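PDB 5C86: kelch domain-containing protein from Colletotrichum graminicola M1.001, which oxidises alcohols, probably with a single copper ion as in other enzymes of the galactose oxidase and glyoxal oxidase family. Local coordinates for residues 10-15 with 28-33; 22-27 with 98-103; 37-42 with 351-356; 47-52 with 61-66; 67-72 with 94-99. All blocks are in the same frame, centred on the assembly; numbering follows the deposited sequence.

All five contacts lie in or beside the blade of a seven-bladed kelch propeller built from strands 18-21, 28-31, 47-52 and 63-66. Interactions 1 and 4 share its sheet, centres about 7 Å apart, with Leu28 O 2.8 Å from Tyr52 N. Interaction 1 faces the blade closed by strand 5-11, whereas interactions 2 and 5 face the next blade and share Leu98 and Asp99. Interaction 3 joins two loops close to the copper site, which is empty in this apo structure: the Leu353 side chain is about 4 Å from that of the copper ligand His335. Phe72 of interaction 5 packs on Trp39 of interaction 3, Phe72 CE2 to Trp39 CD2 3.5 Å.

Interaction 1. Residues 10-15 with 28-33; sequences VKFPVV and LLVWSS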
# COMPACT_ATOMS: atom_id res chain seq x y z
N VAL A 10 6.37 -15.70 12.24
CA VAL A 10 7.55 -14.89 12.18
C VAL A 10 7.35 -13.89 13.33
O VAL A 10 6.28 -13.28 13.45
CB VAL A 10 7.61 -14.20 10.81
CG1 VAL A 10 8.52 -12.97 10.75
CG2 VAL A 10 8.01 -15.26 9.79
N LYS A 11 8.37 -13.68 14.13
CA LYS A 11 8.22 -12.81 15.30
C LYS A 11 9.23 -11.70 15.28
O LYS A 11 10.44 -11.91 15.18
CB LYS A 11 8.41 -13.67 16.56
CG LYS A 11 7.37 -13.41 17.65
CD LYS A 11 7.96 -13.65 19.04
CE LYS A 11 8.56 -15.05 19.17
NZ LYS A 11 9.48 -15.16 20.34
N PHE A 12 8.77 -10.47 15.34
CA PHE A 12 9.63 -9.38 15.32
C PHE A 12 9.87 -8.85 16.77
O PHE A 12 8.99 -8.96 17.59
CB PHE A 12 9.02 -8.20 14.50
CG PHE A 12 9.12 -8.40 12.99
CD1 PHE A 12 10.27 -8.03 12.28
CD2 PHE A 12 8.03 -8.87 12.31
CE1 PHE A 12 10.36 -8.24 10.91
CE2 PHE A 12 8.10 -9.06 10.93
CZ PHE A 12 9.26 -8.74 10.24
N PRO A 13 10.96 -8.14 16.97
CA PRO A 13 11.21 -7.57 18.31
C PRO A 13 10.44 -6.26 18.50
O PRO A 13 10.53 -5.67 19.60
CB PRO A 13 12.70 -7.29 18.27
CG PRO A 13 12.96 -6.91 16.83
CD PRO A 13 12.10 -7.88 16.06
N VAL A 14 9.70 -5.76 17.46
CA VAL A 14 8.86 -4.52 17.62
C VAL A 14 7.51 -4.86 16.96
O VAL A 14 7.42 -5.81 16.13
CB VAL A 14 9.39 -3.26 16.97
CG1 VAL A 14 10.82 -2.93 17.41
CG2 VAL A 14 9.44 -3.34 15.42
N VAL A 15 6.38 -4.24 17.36
CA VAL A 15 5.12 -4.55 16.75
C VAL A 15 5.20 -3.89 15.33
O VAL A 15 5.49 -2.71 15.17
CB VAL A 15 3.93 -3.97 17.52
CG1 VAL A 15 2.63 -4.34 16.87
CG2 VAL A 15 3.96 -4.49 19.00
N LEU A 28 11.79 -7.32 4.12
CA LEU A 28 10.63 -6.60 4.75
C LEU A 28 11.14 -5.78 5.95
O LEU A 28 11.62 -6.34 6.96
CB LEU A 28 9.63 -7.59 5.24
CG LEU A 28 8.28 -7.02 5.75
CD1 LEU A 28 7.44 -6.38 4.60
CD2 LEU A 28 7.56 -8.13 6.47
N LEU A 29 11.01 -4.51 5.79
CA LEU A 29 11.36 -3.52 6.85
C LEU A 29 10.12 -3.16 7.65
O LEU A 29 9.10 -2.80 7.06
CB LEU A 29 11.97 -2.24 6.30
CG LEU A 29 12.47 -1.12 7.23
CD1 LEU A 29 13.63 -1.62 8.05
CD2 LEU A 29 12.91 0.03 6.40
N VAL A 30 10.20 -3.29 8.97
CA VAL A 30 9.08 -2.96 9.83
C VAL A 30 9.48 -1.89 10.86
O VAL A 30 10.67 -1.84 11.27
CB VAL A 30 8.48 -4.18 10.50
CG1 VAL A 30 8.34 -5.33 9.52
CG2 VAL A 30 9.28 -4.62 11.74
N TRP A 31 8.52 -1.11 11.32
CA TRP A 31 8.81 -0.19 12.42
C TRP A 31 7.59 0.05 13.27
O TRP A 31 6.46 -0.13 12.86
CB TRP A 31 9.40 1.12 11.98
CG TRP A 31 8.56 2.11 11.22
CD1 TRP A 31 7.80 3.09 11.77
CD2 TRP A 31 8.42 2.24 9.80
NE1 TRP A 31 7.23 3.86 10.81
CE2 TRP A 31 7.58 3.34 9.58
CE3 TRP A 31 8.92 1.53 8.69
CZ2 TRP A 31 7.21 3.80 8.30
CZ3 TRP A 31 8.55 1.97 7.39
CH2 TRP A 31 7.73 3.12 7.22
N SER A 32 7.82 0.47 14.53
CA SER A 32 6.74 0.75 15.53
C SER A 32 6.72 2.23 15.78
O SER A 32 5.87 2.97 15.29
CB SER A 32 6.95 -0.08 16.78
OG SER A 32 8.32 0.05 17.30
N SER A 33 7.69 2.73 16.58
CA SER A 33 7.70 4.08 17.14
C SER A 33 9.05 4.22 17.88
O SER A 33 9.92 3.33 17.75
CB SER A 33 6.58 4.24 18.16
OG SER A 33 6.75 3.32 19.19
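Phe12, Val14 and Val15 meet Leu28, Val30 and Ser32 in a buried, mainly apolar contact between neighbouring propeller blades. Segment 10-15 is the end of strand 5-11, which completes the last blade from the N-terminus, and the link that follows it; segment 28-33 belongs to the second strand of the next blade. The heart of the contact is Phe12 against Val30, which meet tip to tip. Val30 CG2 lies over one face of the ring, 3.9 Å from its centroid and 24° off the normal, a CH-pi contact. Val30 CG1 lies over the same face, equally offset from the centre but toward CZ, 3.6 Å from Phe12 CZ, so both methyls of the valine are engaged. Leu28 lies roughly perpendicular to the phenylalanine and brings CD2 to 4.2 Å from Phe12 CZ. Further along, Val14 and Val30 pass one another running opposite ways, with their CG2 atoms 3.9 Å apart. Val14 CG2, between the backbone N and the carbonyl carbon, is the branch that meets Val30. Val14 CB also rests 3.5 Å from Ser32 OG, and Ser32 CB lies 3.4 Å from Val15 O. Phe12 packs on Ser50 and Tyr52 as well. Between the two segments themselves the contact rests on shape and dispersion, with no hydrogen bond across it, although Val15 and Pro36 share a backbone bond just beyond; the hydroxyl of Ser32, though packed against Val14, finds its hydrogen bond within its own loop, at Trp35 O.

Interaction 2. Residues 22-27 with 98-103; sequences VPETGN and LDFKKG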
# COMPACT_ATOMS: atom_id res chain seq x y z
N VAL A 22 11.58 -3.61 0.72
CA VAL A 22 12.80 -2.95 0.31
C VAL A 22 13.08 -3.28 -1.20
O VAL A 22 13.16 -4.46 -1.58
CB VAL A 22 13.95 -3.46 1.18
CG1 VAL A 22 15.24 -2.82 0.75
CG2 VAL A 22 13.66 -3.19 2.69
N PRO A 23 13.21 -2.25 -2.01
CA PRO A 23 13.56 -2.56 -3.41
C PRO A 23 14.82 -3.39 -3.57
O PRO A 23 15.73 -3.33 -2.76
CB PRO A 23 13.74 -1.21 -4.02
CG PRO A 23 12.92 -0.26 -3.25
CD PRO A 23 13.02 -0.83 -1.84
N GLU A 24 14.81 -4.24 -4.61
CA GLU A 24 15.95 -5.04 -5.09
C GLU A 24 16.18 -6.24 -4.24
O GLU A 24 16.26 -7.34 -4.76
CB GLU A 24 17.27 -4.24 -5.24
CG GLU A 24 17.36 -3.48 -6.52
CD GLU A 24 18.61 -2.64 -6.60
OE1 GLU A 24 19.59 -2.87 -5.82
OE2 GLU A 24 18.52 -1.69 -7.40
N THR A 25 16.23 -6.07 -2.92
CA THR A 25 16.37 -7.29 -2.06
C THR A 25 15.06 -7.96 -1.80
O THR A 25 14.97 -9.16 -1.61
CB THR A 25 16.99 -6.99 -0.71
OG1 THR A 25 16.17 -6.02 -0.05
CG2 THR A 25 18.39 -6.42 -0.87
N GLY A 26 14.01 -7.14 -1.75
CA GLY A 26 12.76 -7.68 -1.31
C GLY A 26 12.63 -8.04 0.18
O GLY A 26 11.73 -8.72 0.56
N ASN A 27 13.57 -7.57 1.00
CA ASN A 27 13.45 -7.77 2.43
C ASN A 27 12.24 -6.95 2.95
O ASN A 27 11.81 -5.98 2.35
CB ASN A 27 14.81 -7.45 3.05
CG ASN A 27 15.86 -8.47 2.63
OD1 ASN A 27 15.54 -9.64 2.45
ND2 ASN A 27 17.12 -8.05 2.63
N LEU A 98 14.76 6.89 3.91
CA LEU A 98 15.64 5.80 3.86
C LEU A 98 15.91 5.47 2.40
O LEU A 98 14.96 5.03 1.66
CB LEU A 98 15.16 4.57 4.62
CG LEU A 98 16.03 3.34 4.54
CD1 LEU A 98 17.39 3.57 5.21
CD2 LEU A 98 15.41 2.14 5.22
N ASP A 99 17.18 5.53 2.01
CA ASP A 99 17.61 5.20 0.64
C ASP A 99 18.30 3.87 0.70
O ASP A 99 19.43 3.73 1.26
CB ASP A 99 18.51 6.29 0.07
CG ASP A 99 19.05 5.98 -1.36
OD1 ASP A 99 18.76 4.91 -1.95
OD2 ASP A 99 19.74 6.89 -1.86
N PHE A 100 17.66 2.83 0.18
CA PHE A 100 18.13 1.46 0.39
C PHE A 100 19.55 1.30 -0.23
O PHE A 100 20.28 0.41 0.17
CB PHE A 100 17.16 0.43 -0.23
CG PHE A 100 17.11 0.47 -1.72
CD1 PHE A 100 16.39 1.44 -2.41
CD2 PHE A 100 17.82 -0.44 -2.46
CE1 PHE A 100 16.41 1.53 -3.79
CE2 PHE A 100 17.79 -0.41 -3.85
CZ PHE A 100 17.10 0.59 -4.52
N LYS A 101 19.89 2.15 -1.18
CA LYS A 101 21.19 2.06 -1.86
C LYS A 101 22.31 2.32 -0.85
O LYS A 101 23.41 1.77 -1.03
CB LYS A 101 21.30 3.06 -3.05
CG LYS A 101 20.58 2.56 -4.32
CD LYS A 101 20.93 1.09 -4.76
CE LYS A 101 20.50 0.76 -6.22
NZ LYS A 101 21.02 -0.53 -6.82
N LYS A 102 22.02 3.11 0.18
CA LYS A 102 22.99 3.37 1.27
C LYS A 102 23.05 2.27 2.32
O LYS A 102 23.87 2.39 3.23
CB LYS A 102 22.72 4.74 1.85
CG LYS A 102 22.76 5.83 0.77
CD LYS A 102 22.65 7.24 1.35
CE LYS A 102 22.35 8.30 0.31
NZ LYS A 102 23.52 8.58 -0.55
N GLY A 103 22.23 1.22 2.19
CA GLY A 103 22.20 0.09 3.09
C GLY A 103 20.82 0.09 3.75
O GLY A 103 20.32 1.12 4.17
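The ring of Phe100 is held between Pro23, from the facing loop, and Lys101, its own neighbour in sequence, while the carboxylate of Glu24 meets its edge. Pro23 CB sits over one face, 3.9 Å from the ring centroid and 15° off the normal, a CH-pi contact. Lys101 CG lies 4.0 Å above the plane on the opposite face, offset toward the rim. Glu24 OE1 approaches in the ring plane, 3.6 Å from Phe100 CE2, and the carboxylate stands nearly perpendicular to the ring, 87° between planes. The Lys101 chain is bent at chi2 (-50°), which sets CD; NZ then lies 2.8 Å from Glu24 OE2, on its syn lone pair, and its bond to Glu24 OE1 is weak. This salt bridge is at the surface, and since Glu24 has two conformers it can be claimed for one of them alone. On the inner side, Val22 CG1 touches Phe100 CB at 3.9 Å. Each loop is shaped from within: Asp99 OD1 takes the N-H of Lys101 from above its carboxylate plane, an Asx turn at the start of the 3-10 segment 100-102, and Thr25 OG1 takes the N-H of Asn27 in an ST turn. Thr25 OG1 and Asn27 ND2 are further tied to Glu104 OE2, and Tyr460 of the C-terminal early-set domain meets Phe100 edge-to-face. The contact is part of the seam between two adjacent blades of the kelch propeller: the turn between strands 18-21 and 28-31 rests on the link between strands 95-98 and 109-111.

Interaction 3. Residues 37-42 with 351-356; sequences NRWTTA and GGLCGA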
# COMPACT_ATOMS: atom_id res chain seq x y z
N ASN A 37 6.93 -1.46 21.83
CA ASN A 37 5.69 -1.99 22.30
C ASN A 37 4.64 -0.92 22.75
O ASN A 37 3.62 -1.29 23.31
CB ASN A 37 5.97 -2.92 23.47
CG ASN A 37 6.67 -2.19 24.63
OD1 ASN A 37 7.00 -1.01 24.57
ND2 ASN A 37 6.99 -2.94 25.64
N ARG A 38 4.84 0.35 22.52
CA ARG A 38 3.82 1.30 22.92
C ARG A 38 4.25 2.53 22.16
O ARG A 38 5.14 2.41 21.42
CB ARG A 38 3.84 1.45 24.46
CG ARG A 38 5.22 1.84 24.97
CD ARG A 38 5.32 1.46 26.44
NE ARG A 38 6.42 2.06 27.19
CZ ARG A 38 7.55 1.42 27.45
NH1 ARG A 38 7.71 0.22 26.94
NH2 ARG A 38 8.53 1.99 28.19
N TRP A 39 3.56 3.67 22.30
CA TRP A 39 3.65 4.92 21.59
C TRP A 39 3.12 6.04 22.45
O TRP A 39 2.38 5.72 23.43
CB TRP A 39 2.84 4.91 20.23
CG TRP A 39 1.40 4.66 20.54
CD1 TRP A 39 0.84 3.46 20.70
CD2 TRP A 39 0.37 5.64 20.74
NE1 TRP A 39 -0.51 3.60 21.03
CE2 TRP A 39 -0.81 4.93 21.09
CE3 TRP A 39 0.34 7.02 20.70
CZ2 TRP A 39 -2.02 5.58 21.37
CZ3 TRP A 39 -0.88 7.68 20.99
CH2 TRP A 39 -2.03 6.91 21.35
N THR A 40 3.45 7.27 22.12
CA THR A 40 2.76 8.47 22.63
C THR A 40 2.53 9.43 21.56
O THR A 40 3.16 9.35 20.46
CB THR A 40 3.58 9.22 23.75
OG1 THR A 40 4.77 9.78 23.19
CG2 THR A 40 3.84 8.27 24.89
N THR A 41 1.61 10.40 21.75
CA THR A 41 1.36 11.37 20.70
C THR A 41 2.62 12.15 20.38
O THR A 41 2.91 12.47 19.21
CB THR A 41 0.17 12.30 21.08
OG1 THR A 41 -0.99 11.49 21.24
CG2 THR A 41 -0.06 13.33 20.01
N ALA A 42 3.38 12.55 21.43
CA ALA A 42 4.59 13.32 21.22
C ALA A 42 5.73 12.50 20.72
O ALA A 42 6.62 13.06 20.11
CB ALA A 42 5.04 13.94 22.56
N GLY A 351 -0.68 -5.58 14.79
CA GLY A 351 -1.86 -5.25 15.63
C GLY A 351 -1.38 -4.87 17.02
O GLY A 351 -0.43 -5.49 17.56
N GLY A 352 -2.02 -3.84 17.60
CA GLY A 352 -1.79 -3.42 18.99
C GLY A 352 -0.88 -2.22 19.06
O GLY A 352 -1.19 -1.14 18.51
N LEU A 353 0.24 -2.37 19.77
CA LEU A 353 1.12 -1.31 20.14
C LEU A 353 0.40 -0.48 21.23
O LEU A 353 0.00 0.65 21.03
CB LEU A 353 1.64 -0.37 18.98
CG LEU A 353 2.94 0.37 19.30
CD1 LEU A 353 4.18 -0.54 19.30
CD2 LEU A 353 3.21 1.54 18.38
N CYS A 354 0.24 -1.08 22.39
CA CYS A 354 -0.58 -0.46 23.42
C CYS A 354 -0.10 -0.71 24.82
O CYS A 354 -0.91 -0.72 25.75
CB CYS A 354 -1.99 -0.94 23.24
SG CYS A 354 -2.17 -2.67 22.78
N GLY A 355 1.20 -0.89 24.97
CA GLY A 355 1.89 -0.84 26.29
C GLY A 355 2.69 -2.07 26.59
O GLY A 355 2.55 -3.07 25.98
N ALA A 356 3.54 -2.03 27.61
CA ALA A 356 4.22 -3.25 28.07
C ALA A 356 3.25 -4.33 28.63
O ALA A 356 2.30 -4.06 29.39
CB ALA A 356 5.28 -2.87 29.15
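Asn37 O accepts the N-H of Gly355 at 3.0 Å, in the carbonyl plane, the hydrogen bond that joins the two loops by their backbones. A second polar link lies within 37-42: Arg38 NH1 meets a lone pair of Asn37 OD1 at 2.8 Å, though Arg38 has two conformers and the bond is claimed for one only. Van der Waals contact centres on Leu353: CD1 lies against the backbone, 3.4 Å from Arg38 N, and CD2 makes the apolar contact with Trp39 CD1 at 3.8 Å. Beside this, the Trp39 ring turns its edge to the Leu353 backbone, with CD1 3.0 Å from Leu353 O. Both loops belong to the copper-site end of the propeller, one from each of two adjacent blades. Gly352 O is hydrogen-bonded to ND1 of His335, a copper ligand, making the glycine carbonyl a second-shell group, and the Trp39 side chain, stacked on Phe72, is about 6 Å from that of the copper ligand Tyr120. Side chains of 37-42 also rest on the 355-356 backbone: Arg38 CB lies 3.5 Å from Gly355 CA, beside Cys354 of the Cys354-Cys358 disulfide, and Asn37 ND2 is 3.7 Å from Ala356 CA.

Interaction 4. Residues 47-52 with 61-66; sequences TYTSLY and DAIVQN
Thr47, Tyr48 and Thr49 pair antiparallel with Asn66, Val64 and Ile63, but a classic beta bulge places both Gln65 and Asn66 opposite Thr47 and shifts the register by one. Thr49 and Ile63 form a hydrogen-bonded pair, Thr49 N to Ile63 O 2.9 Å and Ile63 N to Thr49 O 3.0 Å. At the bulge Thr47 N gives a bond of 2.8 Å to Asn66 O, while Thr47 O receives weak bonds from Gln65 N at 3.1 Å and Asn66 N at 3.4 Å. On the face of Tyr48 and Val64, the non-hydrogen-bonded pair, Val64 CG2 sits over the tyrosine ring, 3.7 Å from its centroid and 21° off the normal, as a CH-pi contact; Ala62 CB adds a touch at 4.0 Å from Tyr48 CD2. On the other face the side chains of Thr49 and Gln65 lie roughly perpendicular. Thr49 OG1, lying between its backbone N and carbonyl carbon (chi1 79°), donates to Gln65 OE1 at 2.6 Å, tilted 28° from the amide carbonyl plane. Thr47 OG1 is bonded to His69 O and Met71 N. The bulge thus gives the outer hairpin of the blade an amide that links it to the next blade: Gln65 OE1 takes Thr49 OG1 and, weakly, Trp108 NE1, while Gln65 NE2 gives to Ser106 O and Glu104 O, which should fix the rotation of the group.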
# COMPACT_ATOMS: atom_id res chain seq x y z
N THR A 47 12.93 6.21 16.15
CA THR A 47 12.17 5.00 15.80
C THR A 47 12.98 3.74 15.84
O THR A 47 14.11 3.73 15.26
CB THR A 47 11.56 5.16 14.34
OG1 THR A 47 10.97 6.42 14.16
CG2 THR A 47 10.61 4.01 14.04
N TYR A 48 12.39 2.72 16.40
CA TYR A 48 12.86 1.35 16.38
C TYR A 48 12.38 0.66 15.09
O TYR A 48 11.21 0.72 14.77
CB TYR A 48 12.42 0.54 17.56
CG TYR A 48 13.23 0.89 18.79
CD1 TYR A 48 12.86 1.95 19.61
CD2 TYR A 48 14.39 0.14 19.11
CE1 TYR A 48 13.61 2.24 20.78
CE2 TYR A 48 15.14 0.43 20.24
CZ TYR A 48 14.74 1.47 21.07
OH TYR A 48 15.48 1.78 22.20
N THR A 49 13.30 -0.09 14.46
CA THR A 49 13.02 -0.84 13.20
C THR A 49 13.59 -2.19 13.29
O THR A 49 14.55 -2.47 14.10
CB THR A 49 13.48 -0.12 11.94
OG1 THR A 49 14.91 -0.29 11.76
CG2 THR A 49 13.12 1.33 11.90
N SER A 50 13.06 -3.10 12.51
CA SER A 50 13.60 -4.45 12.38
C SER A 50 13.41 -4.88 10.93
O SER A 50 12.60 -4.28 10.19
CB SER A 50 12.97 -5.41 13.35
OG SER A 50 13.31 -6.77 13.16
N LEU A 51 14.22 -5.81 10.49
CA LEU A 51 14.25 -6.26 9.08
C LEU A 51 14.14 -7.75 8.99
O LEU A 51 14.92 -8.44 9.69
CB LEU A 51 15.55 -5.83 8.46
CG LEU A 51 15.74 -6.13 6.95
CD1 LEU A 51 14.95 -5.12 6.16
CD2 LEU A 51 17.22 -6.09 6.51
N TYR A 52 13.25 -8.27 8.14
CA TYR A 52 13.13 -9.67 7.88
C TYR A 52 13.81 -9.95 6.53
O TYR A 52 13.52 -9.32 5.55
CB TYR A 52 11.68 -10.18 7.81
CG TYR A 52 11.48 -11.59 7.32
CD1 TYR A 52 11.68 -12.66 8.14
CD2 TYR A 52 11.06 -11.82 6.04
CE1 TYR A 52 11.51 -13.95 7.69
CE2 TYR A 52 10.84 -13.09 5.59
CZ TYR A 52 11.08 -14.14 6.42
OH TYR A 52 10.83 -15.38 5.91
N ASP A 61 17.75 -7.79 15.10
CA ASP A 61 17.42 -7.17 16.35
C ASP A 61 16.89 -5.76 16.10
O ASP A 61 17.27 -5.06 15.12
CB ASP A 61 18.68 -7.08 17.26
CG ASP A 61 19.29 -8.45 17.59
OD1 ASP A 61 18.58 -9.45 17.84
OD2 ASP A 61 20.53 -8.51 17.64
N ALA A 62 16.10 -5.27 17.04
CA ALA A 62 15.55 -3.94 16.91
C ALA A 62 16.66 -2.92 17.03
O ALA A 62 17.48 -3.02 17.97
CB ALA A 62 14.46 -3.69 17.95
N ILE A 63 16.75 -1.99 16.10
CA ILE A 63 17.67 -0.89 16.19
C ILE A 63 16.99 0.45 16.13
O ILE A 63 15.92 0.59 15.50
CB ILE A 63 18.80 -0.95 15.11
CG1 ILE A 63 18.27 -0.62 13.72
CG2 ILE A 63 19.47 -2.35 15.15
CD1 ILE A 63 19.26 -0.82 12.57
N VAL A 64 17.64 1.47 16.68
CA VAL A 64 17.25 2.80 16.53
C VAL A 64 17.73 3.36 15.21
O VAL A 64 18.79 3.98 15.06
CB VAL A 64 17.61 3.73 17.74
CG1 VAL A 64 17.16 5.15 17.44
CG2 VAL A 64 16.98 3.21 18.98
N GLN A 65 16.93 3.12 14.17
CA GLN A 65 17.45 3.36 12.84
C GLN A 65 17.19 4.77 12.45
O GLN A 65 17.82 5.28 11.55
CB GLN A 65 16.78 2.40 11.80
CG GLN A 65 17.60 2.33 10.53
CD GLN A 65 16.88 1.60 9.42
OE1 GLN A 65 15.78 1.04 9.64
NE2 GLN A 65 17.50 1.56 8.23
N ASN A 66 16.23 5.44 13.15
CA ASN A 66 15.98 6.81 12.94
C ASN A 66 16.15 7.53 14.29
O ASN A 66 15.42 7.23 15.22
CB ASN A 66 14.54 7.07 12.41
CG ASN A 66 14.36 8.46 11.93
OD1 ASN A 66 15.01 9.40 12.45
ND2 ASN A 66 13.57 8.68 10.90

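Interaction 5. Residues 67-72 with 94-99; sequences TQHDMF and KTSVLD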
# COMPACT_ATOMS: atom_id res chain seq x y z
N THR A 67 17.16 8.40 14.35
CA THR A 67 17.53 9.05 15.64
C THR A 67 16.90 10.38 15.86
O THR A 67 17.13 10.96 16.95
CB THR A 67 19.11 9.27 15.67
OG1 THR A 67 19.52 10.31 14.74
CG2 THR A 67 19.79 7.97 15.53
N GLN A 68 16.17 10.93 14.90
CA GLN A 68 15.56 12.26 14.93
C GLN A 68 14.01 12.35 14.86
O GLN A 68 13.45 13.40 15.12
CB GLN A 68 16.09 13.10 13.79
CG GLN A 68 17.61 13.39 13.91
CD GLN A 68 18.17 14.36 12.86
OE1 GLN A 68 17.67 15.48 12.63
NE2 GLN A 68 19.24 13.91 12.20
N HIS A 69 13.36 11.27 14.39
CA HIS A 69 11.91 11.26 14.01
C HIS A 69 11.37 9.99 14.58
O HIS A 69 11.93 8.89 14.36
CB HIS A 69 11.87 11.33 12.48
CG HIS A 69 10.52 11.39 11.84
ND1 HIS A 69 10.42 11.59 10.47
CD2 HIS A 69 9.25 11.31 12.32
CE1 HIS A 69 9.14 11.60 10.13
NE2 HIS A 69 8.42 11.50 11.22
N ASP A 70 10.29 10.12 15.39
CA ASP A 70 9.47 9.00 15.81
C ASP A 70 8.36 8.86 14.76
O ASP A 70 7.50 9.75 14.64
CB ASP A 70 8.77 9.29 17.18
CG ASP A 70 8.09 8.08 17.73
OD1 ASP A 70 7.49 7.31 16.90
OD2 ASP A 70 8.06 7.79 18.94
N MET A 71 8.54 7.84 13.92
CA MET A 71 7.77 7.68 12.72
C MET A 71 6.45 6.88 12.90
O MET A 71 5.93 6.30 11.94
CB MET A 71 8.64 7.01 11.64
CG MET A 71 9.81 7.84 11.19
SD MET A 71 10.75 7.13 9.81
CE MET A 71 11.12 5.63 10.51
N PHE A 72 5.92 6.87 14.09
CA PHE A 72 4.64 6.29 14.41
C PHE A 72 3.56 7.22 13.84
O PHE A 72 3.66 8.42 13.92
CB PHE A 72 4.44 6.19 15.91
CG PHE A 72 3.11 5.69 16.30
CD1 PHE A 72 2.74 4.41 16.05
CD2 PHE A 72 2.20 6.56 16.93
CE1 PHE A 72 1.47 3.97 16.37
CE2 PHE A 72 0.95 6.12 17.29
CZ PHE A 72 0.57 4.83 17.01
N LYS A 94 8.25 16.43 10.90
CA LYS A 94 9.50 15.86 10.30
C LYS A 94 9.25 15.08 9.01
O LYS A 94 8.18 14.48 8.78
CB LYS A 94 10.27 15.02 11.28
CG LYS A 94 10.67 15.94 12.49
CD LYS A 94 11.85 15.49 13.23
CE LYS A 94 12.48 16.68 13.96
NZ LYS A 94 13.41 16.11 14.92
N THR A 95 10.21 15.17 8.12
CA THR A 95 10.29 14.30 6.89
C THR A 95 11.61 13.53 7.00
O THR A 95 12.68 14.15 7.23
CB THR A 95 10.24 15.11 5.63
OG1 THR A 95 9.07 15.91 5.56
CG2 THR A 95 10.16 14.19 4.42
N SER A 96 11.59 12.22 6.96
CA SER A 96 12.73 11.40 6.91
C SER A 96 12.79 10.52 5.65
O SER A 96 11.72 10.21 5.09
CB SER A 96 12.80 10.51 8.02
OG SER A 96 12.80 11.18 9.29
N VAL A 97 13.99 10.05 5.29
CA VAL A 97 14.19 9.27 4.08
C VAL A 97 15.10 8.10 4.38
O VAL A 97 16.11 8.23 5.09
CB VAL A 97 14.51 10.12 2.86
CG1 VAL A 97 15.87 10.81 2.96
CG2 VAL A 97 14.47 9.26 1.59
N LEU A 98 14.76 6.89 3.91
CA LEU A 98 15.64 5.80 3.86
C LEU A 98 15.91 5.47 2.40
O LEU A 98 14.96 5.03 1.66
CB LEU A 98 15.16 4.57 4.62
CG LEU A 98 16.03 3.34 4.54
CD1 LEU A 98 17.39 3.57 5.21
CD2 LEU A 98 15.41 2.14 5.22
N ASP A 99 17.18 5.53 2.01
CA ASP A 99 17.61 5.20 0.64
C ASP A 99 18.30 3.87 0.70
O ASP A 99 19.43 3.73 1.26
CB ASP A 99 18.51 6.29 0.07
CG ASP A 99 19.05 5.98 -1.36
OD1 ASP A 99 18.76 4.91 -1.95
OD2 ASP A 99 19.74 6.89 -1.86
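His69 and Lys94 meet where the link 67-72 between two kelch propeller blades packs against the start of strand 95-98 and Lys94 just before it. The imidazole is the centre of the contact. His69 CB points toward 94-99, and CG is anti to the backbone N (chi1 -177°). Lys94 CB sits over the middle of one ring face, 3.6 Å from the centroid and 13° off the normal, a CH-pi contact. Met71 CG, from the link itself, lies over the centre of the opposite face, 3.6 Å above the plane. At the edge His69 ND1 is hydrogen-bonded to Ser96 OG at 2.7 Å, and either atom could be the donor. His69 NE2 is bonded to Gly88 O, so both ring nitrogens are satisfied and the buried ring is fixed in its turn about CB-CG. Ser96 OG is in turn bonded to Asn66 ND2, which ties it to the outer strand of the preceding blade. Inside the link, Asp70 OD1 accepts Phe72 N in an Asx turn. The chain of Lys94 runs past the ring in the opposite direction to the histidine and, extended beyond CG, brings NZ to 2.7 Å from Gln68 O, tilted 20° from that carbonyl plane.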